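Local coordinates for protein putative cytochrome P450 YjiB (Bacillus subtilis subsp. subtilis, PDB 4RM4) that probably acts as a haem-dependent cytochrome P450 monooxygenase, activating molecular oxygen at its iron and putting one oxygen atom into organic substrates, at residues E156-K159 with A160-L164; D185-E188 with E189-A193; F232-L235 with L236-G240. All blocks are in the same frame, centred on the assembly; numbering follows the deposited sequence.

Interaction 1 of 3, residues E156-K159 with A160-L164; sequences EQFK and AWSDL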
loop_
_atom_site.group_PDB
_atom_site.type_symbol
_atom_site.label_atom_id
_atom_site.label_comp_id
_atom_site.label_asym_id
_atom_site.label_seq_id
_atom_site.Cartn_x
_atom_site.Cartn_y
_atom_site.Cartn_z
ATOM N N GLU A 156 -16.885 -3.912 -14.378
ATOM C CA GLU A 156 -15.850 -3.631 -15.391
ATOM C C GLU A 156 -15.516 -2.153 -15.492
ATOM O O GLU A 156 -14.363 -1.769 -15.691
ATOM C CB GLU A 156 -16.227 -4.158 -16.776
ATOM C CG GLU A 156 -15.258 -3.697 -17.880
ATOM C CD GLU A 156 -13.789 -4.047 -17.586
ATOM O OE1 GLU A 156 -13.512 -5.173 -17.110
ATOM O OE2 GLU A 156 -12.904 -3.190 -17.835
ATOM N N GLN A 157 -16.539 -1.324 -15.363
ATOM C CA GLN A 157 -16.367 0.113 -15.433
ATOM C C GLN A 157 -15.495 0.540 -14.264
ATOM O O GLN A 157 -14.652 1.426 -14.373
ATOM C CB GLN A 157 -17.742 0.767 -15.336
ATOM C CG GLN A 157 -17.792 2.217 -15.740
ATOM C CD GLN A 157 -19.212 2.751 -15.699
ATOM O OE1 GLN A 157 -20.131 2.073 -15.226
ATOM N NE2 GLN A 157 -19.401 3.965 -16.199
ATOM N N PHE A 158 -15.713 -0.109 -13.132
ATOM C CA PHE A 158 -14.963 0.199 -11.925
ATOM C C PHE A 158 -13.506 -0.230 -12.057
ATOM O O PHE A 158 -12.596 0.525 -11.739
ATOM C CB PHE A 158 -15.608 -0.496 -10.733
ATOM C CG PHE A 158 -15.131 0.015 -9.415
ATOM C CD1 PHE A 158 -15.588 1.223 -8.930
ATOM C CD2 PHE A 158 -14.230 -0.703 -8.672
ATOM C CE1 PHE A 158 -15.148 1.707 -7.713
ATOM C CE2 PHE A 158 -13.793 -0.229 -7.447
ATOM C CZ PHE A 158 -14.265 0.977 -6.975
ATOM N N LYS A 159 -13.293 -1.452 -12.526
ATOM C CA LYS A 159 -11.951 -1.947 -12.794
ATOM C C LYS A 159 -11.204 -1.021 -13.753
ATOM O O LYS A 159 -10.038 -0.711 -13.548
ATOM C CB LYS A 159 -12.026 -3.362 -13.363
ATOM C CG LYS A 159 -10.681 -3.970 -13.722
ATOM C CD LYS A 159 -9.824 -4.171 -12.475
ATOM C CE LYS A 159 -8.680 -5.137 -12.741
ATOM N NZ LYS A 159 -7.876 -5.426 -11.519
ATOM N N ALA A 160 -11.894 -0.565 -14.795
ATOM C CA ALA A 160 -11.293 0.323 -15.784
ATOM C C ALA A 160 -10.774 1.615 -15.162
ATOM O O ALA A 160 -9.688 2.085 -15.506
ATOM C CB ALA A 160 -12.290 0.634 -16.894
ATOM N N TRP A 161 -11.566 2.187 -14.258
ATOM C CA TRP A 161 -11.143 3.347 -13.472
ATOM C C TRP A 161 -9.915 3.037 -12.610
ATOM O O TRP A 161 -8.987 3.848 -12.524
ATOM C CB TRP A 161 -12.285 3.806 -12.569
ATOM C CG TRP A 161 -13.381 4.530 -13.287
ATOM C CD1 TRP A 161 -13.249 5.376 -14.347
ATOM C CD2 TRP A 161 -14.782 4.463 -13.000
ATOM N NE1 TRP A 161 -14.481 5.847 -14.736
ATOM C CE2 TRP A 161 -15.440 5.297 -13.925
ATOM C CE3 TRP A 161 -15.546 3.774 -12.048
ATOM C CZ2 TRP A 161 -16.824 5.464 -13.931
ATOM C CZ3 TRP A 161 -16.918 3.942 -12.054
ATOM C CH2 TRP A 161 -17.542 4.780 -12.990
ATOM N N SER A 162 -9.913 1.873 -11.964
ATOM C CA SER A 162 -8.777 1.500 -11.116
ATOM C C SER A 162 -7.499 1.341 -11.924
ATOM O O SER A 162 -6.403 1.627 -11.431
ATOM C CB SER A 162 -9.065 0.233 -10.308
ATOM O OG SER A 162 -9.837 0.541 -9.166
ATOM N N ASP A 163 -7.636 0.890 -13.169
ATOM C CA ASP A 163 -6.478 0.786 -14.059
ATOM C C ASP A 163 -5.913 2.153 -14.392
ATOM O O ASP A 163 -4.696 2.357 -14.398
ATOM C CB ASP A 163 -6.845 0.074 -15.364
ATOM C CG ASP A 163 -7.113 -1.390 -15.164
ATOM O OD1 ASP A 163 -6.696 -1.929 -14.113
ATOM O OD2 ASP A 163 -7.739 -2.005 -16.053
ATOM N N LEU A 164 -6.808 3.084 -14.689
ATOM C CA LEU A 164 -6.416 4.437 -15.032
ATOM C C LEU A 164 -5.717 5.119 -13.870
ATOM O O LEU A 164 -4.864 5.978 -14.069
ATOM C CB LEU A 164 -7.640 5.253 -15.450
ATOM C CG LEU A 164 -8.132 5.013 -16.875
ATOM C CD1 LEU A 164 -9.552 5.542 -17.060
ATOM C CD2 LEU A 164 -7.168 5.656 -17.859
HETATM O O HOH W 1 -10.052 -2.743 -17.361
HETATM O O HOH W 2 -12.300 1.798 -9.349
#
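Gln157 lies along one face of the Trp161 indole, one turn apart on helix 155-165, which by its order in the chain corresponds to helix F of the P450 fold. The close-packed side rests on two pieces of Gln157 over that same face. Its CG makes a CH-pi contact 4.0 Å from the centroid of the six-membered ring of Trp161, and the backbone carbonyl O of Gln157 sits 3.2 Å above the indole plane, offset toward the rim. With CG anti to the backbone N (chi1 -165°) and the chain extended, the amide of Gln157 runs beside the ring, the two planes 27° apart. Phe158 CD1 meets Trp161 CE3 at 4.0 Å, the side chains crossing at about a right angle. The indole reaches across to helix 177-204, where its NE1 is hydrogen-bonded to Glu190 OE1, and it also packs on Leu191. Were Trp161 replaced by an alanine, Gln157 CG would probably lose the ring face it lies on, and Glu190 OE1 its N-H donor.

The outer side is looser and relies on water. Lys159 NZ remains 4.5 Å from Asp163 OD1, beyond a salt bridge, and Tyr137 serves both residues, by a cation-pi contact and a hydrogen bond. Glu156 OE2 and Asp163 OD2 each accept a hydrogen bond from one water, which probably eases the repulsion between the two carboxylates. A second water, on the buried side, rests over the centre of the Phe158 ring, donates to Phe158 O at 2.7 Å and lies 2.8 Å from Ser162 OG.

Interaction 2 of 3, residues D185-E188 with E189-A193; sequences DKCE and EELAA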
loop_
_atom_site.group_PDB
_atom_site.type_symbol
_atom_site.label_atom_id
_atom_site.label_comp_id
_atom_site.label_asym_id
_atom_site.label_seq_id
_atom_site.Cartn_x
_atom_site.Cartn_y
_atom_site.Cartn_z
ATOM N N ASP A 185 -7.825 13.818 -13.937
ATOM C CA ASP A 185 -8.969 14.601 -13.485
ATOM C C ASP A 185 -10.239 13.981 -14.039
ATOM O O ASP A 185 -11.203 13.764 -13.307
ATOM C CB ASP A 185 -8.846 16.064 -13.921
ATOM C CG ASP A 185 -7.741 16.802 -13.184
ATOM O OD1 ASP A 185 -7.282 16.303 -12.132
ATOM O OD2 ASP A 185 -7.334 17.885 -13.650
ATOM N N LYS A 186 -10.221 13.684 -15.336
ATOM C CA LYS A 186 -11.343 13.040 -16.010
ATOM C C LYS A 186 -11.758 11.785 -15.247
ATOM O O LYS A 186 -12.920 11.621 -14.869
ATOM C CB LYS A 186 -10.948 12.678 -17.444
ATOM C CG LYS A 186 -12.109 12.367 -18.369
ATOM C CD LYS A 186 -11.604 11.992 -19.760
ATOM C CE LYS A 186 -12.750 11.763 -20.737
ATOM N NZ LYS A 186 -12.254 11.383 -22.100
ATOM N N CYS A 187 -10.790 10.910 -15.008
ATOM C CA CYS A 187 -11.042 9.660 -14.305
ATOM C C CYS A 187 -11.623 9.901 -12.914
ATOM O O CYS A 187 -12.594 9.260 -12.518
ATOM C CB CYS A 187 -9.758 8.843 -14.196
ATOM S SG CYS A 187 -9.926 7.384 -13.167
ATOM N N GLU A 188 -11.023 10.832 -12.183
ATOM C CA GLU A 188 -11.442 11.129 -10.818
ATOM C C GLU A 188 -12.845 11.739 -10.787
ATOM O O GLU A 188 -13.621 11.468 -9.875
ATOM C CB GLU A 188 -10.426 12.057 -10.147
ATOM C CG GLU A 188 -10.393 11.974 -8.626
ATOM C CD GLU A 188 -8.976 11.887 -8.069
ATOM O OE1 GLU A 188 -8.099 11.304 -8.742
ATOM O OE2 GLU A 188 -8.739 12.399 -6.953
ATOM N N GLU A 189 -13.168 12.559 -11.785
ATOM C CA GLU A 189 -14.481 13.189 -11.859
ATOM C C GLU A 189 -15.549 12.144 -12.175
ATOM O O GLU A 189 -16.695 12.251 -11.724
ATOM C CB GLU A 189 -14.496 14.303 -12.915
ATOM C CG GLU A 189 -13.449 15.398 -12.704
ATOM C CD GLU A 189 -13.760 16.302 -11.523
ATOM O OE1 GLU A 189 -14.734 17.085 -11.607
ATOM O OE2 GLU A 189 -13.028 16.235 -10.513
ATOM N N GLU A 190 -15.170 11.131 -12.951
ATOM C CA GLU A 190 -16.076 10.022 -13.229
ATOM C C GLU A 190 -16.255 9.148 -11.989
ATOM O O GLU A 190 -17.350 8.634 -11.740
ATOM C CB GLU A 190 -15.592 9.185 -14.416
ATOM C CG GLU A 190 -15.771 9.869 -15.771
ATOM C CD GLU A 190 -15.189 9.068 -16.932
ATOM O OE1 GLU A 190 -14.631 7.971 -16.702
ATOM O OE2 GLU A 190 -15.298 9.540 -18.085
ATOM N N LEU A 191 -15.182 8.972 -11.217
ATOM C CA LEU A 191 -15.284 8.229 -9.959
ATOM C C LEU A 191 -16.187 8.946 -8.970
ATOM O O LEU A 191 -17.023 8.324 -8.330
ATOM C CB LEU A 191 -13.910 7.996 -9.317
ATOM C CG LEU A 191 -13.144 6.752 -9.758
ATOM C CD1 LEU A 191 -13.906 5.482 -9.415
ATOM C CD2 LEU A 191 -12.869 6.831 -11.238
ATOM N N ALA A 192 -15.996 10.257 -8.847
ATOM C CA ALA A 192 -16.808 11.089 -7.970
ATOM C C ALA A 192 -18.309 10.926 -8.228
ATOM O O ALA A 192 -19.071 10.661 -7.299
ATOM C CB ALA A 192 -16.401 12.552 -8.107
ATOM N N ALA A 193 -18.723 11.083 -9.484
ATOM C CA ALA A 193 -20.131 10.929 -9.859
ATOM C C ALA A 193 -20.642 9.517 -9.593
ATOM O O ALA A 193 -21.776 9.324 -9.163
ATOM C CB ALA A 193 -20.342 11.308 -11.329
#
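The flat group at the meeting of Lys186 and Glu190 is the Lys186 peptide carbonyl. Glu190 N donates to Lys186 O at 3.0 Å, placed 18° out of the carbonyl plane, while the methylene CG of Glu190 lies 3.5 Å from the same oxygen. Glu188 offers its backbone O to Ala192 N at 2.9 Å, again from a tilted position, 25° off the plane. Both are the i to i+4 bonds of an unbroken helix, part of helix 177-204, the long helix G in P450 order.

The side chain of Glu190 leaves with CG beside the backbone N (chi1 -73°) and stays extended, carrying the carboxylate past the Lys186 carbonyl toward helix 155-165, where Trp161 is the partner of OE1. Its other oxygen, OE2, is 5.4 Å from Lys186 NZ, too far for contact, though the opposite charges may attract weakly.

On the inner side Cys187 SG approaches Leu191 CD2 at 3.6 Å, an apolar contact whose detail is doubtful because that methyl sits too near Cys187 O in the model. Ala192 CB, with 3.5 Å to Glu188 O, adds little bulk and touches Ile230 of helix 226-257; Leu191 and Glu188 touch Thr234 of the same helix.

The helix is therefore amphipathic: Cys187 and Leu191 are buried against the neighbouring helices, while Asp185, Lys186 and Glu189 are exposed to solvent. Glu190 stands between the two, partly exposed, its aliphatic stem laid along the backbone and its acidic end committed to a polar partner on the adjoining helix.

Interaction 3 of 3, residues F232-L235 with L236-G240; sequences FCTL and LLVAG. With HEM (protoporphyrin IX containing Fe), chain B.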
loop_
_atom_site.group_PDB
_atom_site.type_symbol
_atom_site.label_atom_id
_atom_site.label_comp_id
_atom_site.label_asym_id
_atom_site.label_seq_id
_atom_site.Cartn_x
_atom_site.Cartn_y
_atom_site.Cartn_z
ATOM N N PHE A 232 -12.646 10.529 -0.033
ATOM C CA PHE A 232 -12.207 9.407 0.805
ATOM C C PHE A 232 -12.316 8.038 0.079
ATOM O O PHE A 232 -11.402 7.214 0.139
ATOM C CB PHE A 232 -12.965 9.374 2.143
ATOM C CG PHE A 232 -12.632 8.177 2.979
ATOM C CD1 PHE A 232 -11.410 8.096 3.634
ATOM C CD2 PHE A 232 -13.511 7.107 3.073
ATOM C CE1 PHE A 232 -11.088 6.967 4.388
ATOM C CE2 PHE A 232 -13.189 5.976 3.833
ATOM C CZ PHE A 232 -11.979 5.916 4.490
ATOM N N CYS A 233 -13.430 7.792 -0.608
ATOM C CA CYS A 233 -13.574 6.541 -1.357
ATOM C C CYS A 233 -12.519 6.387 -2.453
ATOM O O CYS A 233 -11.919 5.320 -2.608
ATOM C CB CYS A 233 -14.989 6.408 -1.931
ATOM S SG CYS A 233 -16.259 6.230 -0.652
ATOM N N THR A 234 -12.275 7.463 -3.189
ATOM C CA THR A 234 -11.247 7.454 -4.213
ATOM C C THR A 234 -9.862 7.158 -3.608
ATOM O O THR A 234 -9.088 6.390 -4.176
ATOM C CB THR A 234 -11.230 8.765 -4.997
ATOM O OG1 THR A 234 -12.521 8.975 -5.598
ATOM C CG2 THR A 234 -10.185 8.700 -6.082
ATOM N N LEU A 235 -9.573 7.745 -2.445
ATOM C CA LEU A 235 -8.297 7.498 -1.758
ATOM C C LEU A 235 -8.102 6.022 -1.454
ATOM O O LEU A 235 -6.986 5.505 -1.545
ATOM C CB LEU A 235 -8.206 8.309 -0.464
ATOM C CG LEU A 235 -6.915 8.134 0.341
ATOM C CD1 LEU A 235 -5.688 8.407 -0.541
ATOM C CD2 LEU A 235 -6.944 9.029 1.566
ATOM N N LEU A 236 -9.178 5.334 -1.086
ATOM C CA LEU A 236 -9.073 3.917 -0.784
ATOM C C LEU A 236 -8.513 3.119 -1.966
ATOM O O LEU A 236 -7.744 2.192 -1.774
ATOM C CB LEU A 236 -10.418 3.338 -0.345
ATOM C CG LEU A 236 -11.008 3.944 0.930
ATOM C CD1 LEU A 236 -12.242 3.132 1.336
ATOM C CD2 LEU A 236 -9.984 4.004 2.073
ATOM N N LEU A 237 -8.928 3.467 -3.183
ATOM C CA LEU A 237 -8.371 2.852 -4.379
ATOM C C LEU A 237 -6.921 3.256 -4.565
ATOM O O LEU A 237 -6.054 2.409 -4.790
ATOM C CB LEU A 237 -9.149 3.293 -5.627
ATOM C CG LEU A 237 -10.666 3.305 -5.480
ATOM C CD1 LEU A 237 -11.305 3.592 -6.847
ATOM C CD2 LEU A 237 -11.169 2.010 -4.906
ATOM N N VAL A 238 -6.663 4.558 -4.467
ATOM C CA VAL A 238 -5.334 5.116 -4.713
ATOM C C VAL A 238 -4.319 4.586 -3.704
ATOM O O VAL A 238 -3.214 4.181 -4.073
ATOM C CB VAL A 238 -5.363 6.681 -4.703
ATOM C CG1 VAL A 238 -3.959 7.284 -4.801
ATOM C CG2 VAL A 238 -6.233 7.206 -5.874
ATOM N N ALA A 239 -4.727 4.536 -2.440
ATOM C CA ALA A 239 -3.846 4.125 -1.346
ATOM C C ALA A 239 -3.713 2.614 -1.198
ATOM O O ALA A 239 -2.686 2.118 -0.707
ATOM C CB ALA A 239 -4.331 4.736 -0.031
ATOM N N GLY A 240 -4.743 1.886 -1.620
ATOM C CA GLY A 240 -4.881 0.480 -1.278
ATOM C C GLY A 240 -4.733 -0.541 -2.390
ATOM O O GLY A 240 -4.330 -1.668 -2.134
HETATM C CHA HEM B . -1.873 5.599 4.751
HETATM C CHB HEM B . 1.015 1.990 3.325
HETATM C CHC HEM B . -2.881 -0.615 1.981
HETATM C CHD HEM B . -5.734 3.184 2.933
HETATM C C1A HEM B . -0.746 4.836 4.523
HETATM C C2A HEM B . 0.610 5.164 4.914
HETATM C C3A HEM B . 1.409 4.168 4.521
HETATM C C4A HEM B . 0.588 3.167 3.882
HETATM C CMA HEM B . 2.949 4.083 4.713
HETATM C CAA HEM B . 1.066 6.438 5.668
HETATM C CBA HEM B . 1.182 7.614 4.715
HETATM C CGA HEM B . 1.897 8.781 5.356
HETATM O O1A HEM B . 2.118 9.779 4.624
HETATM O O2A HEM B . 2.241 8.714 6.565
HETATM C C1B HEM B . 0.197 0.980 2.880
HETATM C C2B HEM B . 0.641 -0.356 2.529
HETATM C C3B HEM B . -0.432 -1.060 2.142
HETATM C C4B HEM B . -1.597 -0.216 2.257
HETATM C CMB HEM B . 2.109 -0.831 2.592
HETATM C CAB HEM B . -0.535 -2.536 1.693
HETATM C CBB HEM B . 0.425 -3.409 2.003
HETATM C C1C HEM B . -3.988 0.172 2.153
HETATM C C2C HEM B . -5.366 -0.229 1.940
HETATM C C3C HEM B . -6.140 0.830 2.208
HETATM C C4C HEM B . -5.290 1.921 2.596
HETATM C CMC HEM B . -5.783 -1.647 1.495
HETATM C CAC HEM B . -7.679 0.987 2.140
HETATM C CBC HEM B . -8.499 0.115 1.545
HETATM C C1D HEM B . -4.967 4.187 3.479
HETATM C C2D HEM B . -5.480 5.477 3.845
HETATM C C3D HEM B . -4.281 6.243 4.418
HETATM C C4D HEM B . -3.161 5.325 4.340
HETATM C CMD HEM B . -6.934 5.962 3.694
HETATM C CAD HEM B . -4.287 7.687 4.974
HETATM C CBD HEM B . -4.548 7.608 6.480
HETATM C CGD HEM B . -4.457 8.985 7.095
HETATM O O1D HEM B . -4.945 9.151 8.247
HETATM O O2D HEM B . -3.922 9.897 6.413
HETATM N NA HEM B . -0.713 3.610 3.886
HETATM N NB HEM B . -1.175 1.022 2.689
HETATM N NC HEM B . -3.972 1.495 2.550
HETATM N ND HEM B . -3.620 4.131 3.790
HETATM FE FE HEM B . -2.379 2.519 3.377
HETATM O O HOH W 3 -1.735 3.396 1.195
#
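Thr234 O is held by two backbone donors: Val238 N at 3.1 Å, nearly straight at 166° and in the carbonyl plane, and more weakly Leu237 N. Beside it runs the shortest backbone bond here, Ala239 N to Leu235 O at 2.6 Å. Leu236 N likewise splits its donation between Phe232 O and, weakly, Cys233 O. These turns belong to helix 226-257, the long I-helix of P450s, whose inner face passes over the haem.

The side chains on that face form a hydrophobic lining. Leu236 lies obliquely over one face of the Phe232 ring, with CD2 3.7 Å from CZ of Phe232 and CG above the rim; the same methyl also touches the haem vinyl carbon CAC. Leu235, its CG anti to the backbone N (chi1 180°), splits its branches: CD1 packs at 3.9 Å on Ala239 CB, while CD2 is 3.7 Å from the haem methyl CMD. Gly240 brings CA to 3.3 Å from haem C2C, and a CB there would collide with Leu236 O.

The backbone bonding is less regular at Gly240, whose N makes weak bonds to Leu236 O and Leu237 O. Ala239 O accepts a hydrogen bond at 2.5 Å from the water bound to the haem iron at 2.4 Å, and also one from Thr243 OG1. The Ala-Gly pair and Thr243 match the oxygen-binding motif of this helix in the family. A backbone carbonyl turned to the distal ligand is consistent with a polar site for oxygen set within otherwise apolar walls.

The three contacts lie in three helices that pack on one another on the distal side of the haem: interaction 1 in helix 155-165, interaction 2 in helix 177-204 and interaction 3 in helix 226-257, in that order along the chain. Their centres are about 11 Å apart for interactions 1 and 2, and about 13 Å for either of these and interaction 3. Leu237 meets Phe158, Ser162 and Leu191, so one residue of the helix over the haem touches both of the other helices. In P450s the F and G helices roof the substrate pocket; this arrangement is consistent with interactions 1 and 2 covering interaction 3, which alone reaches the haem.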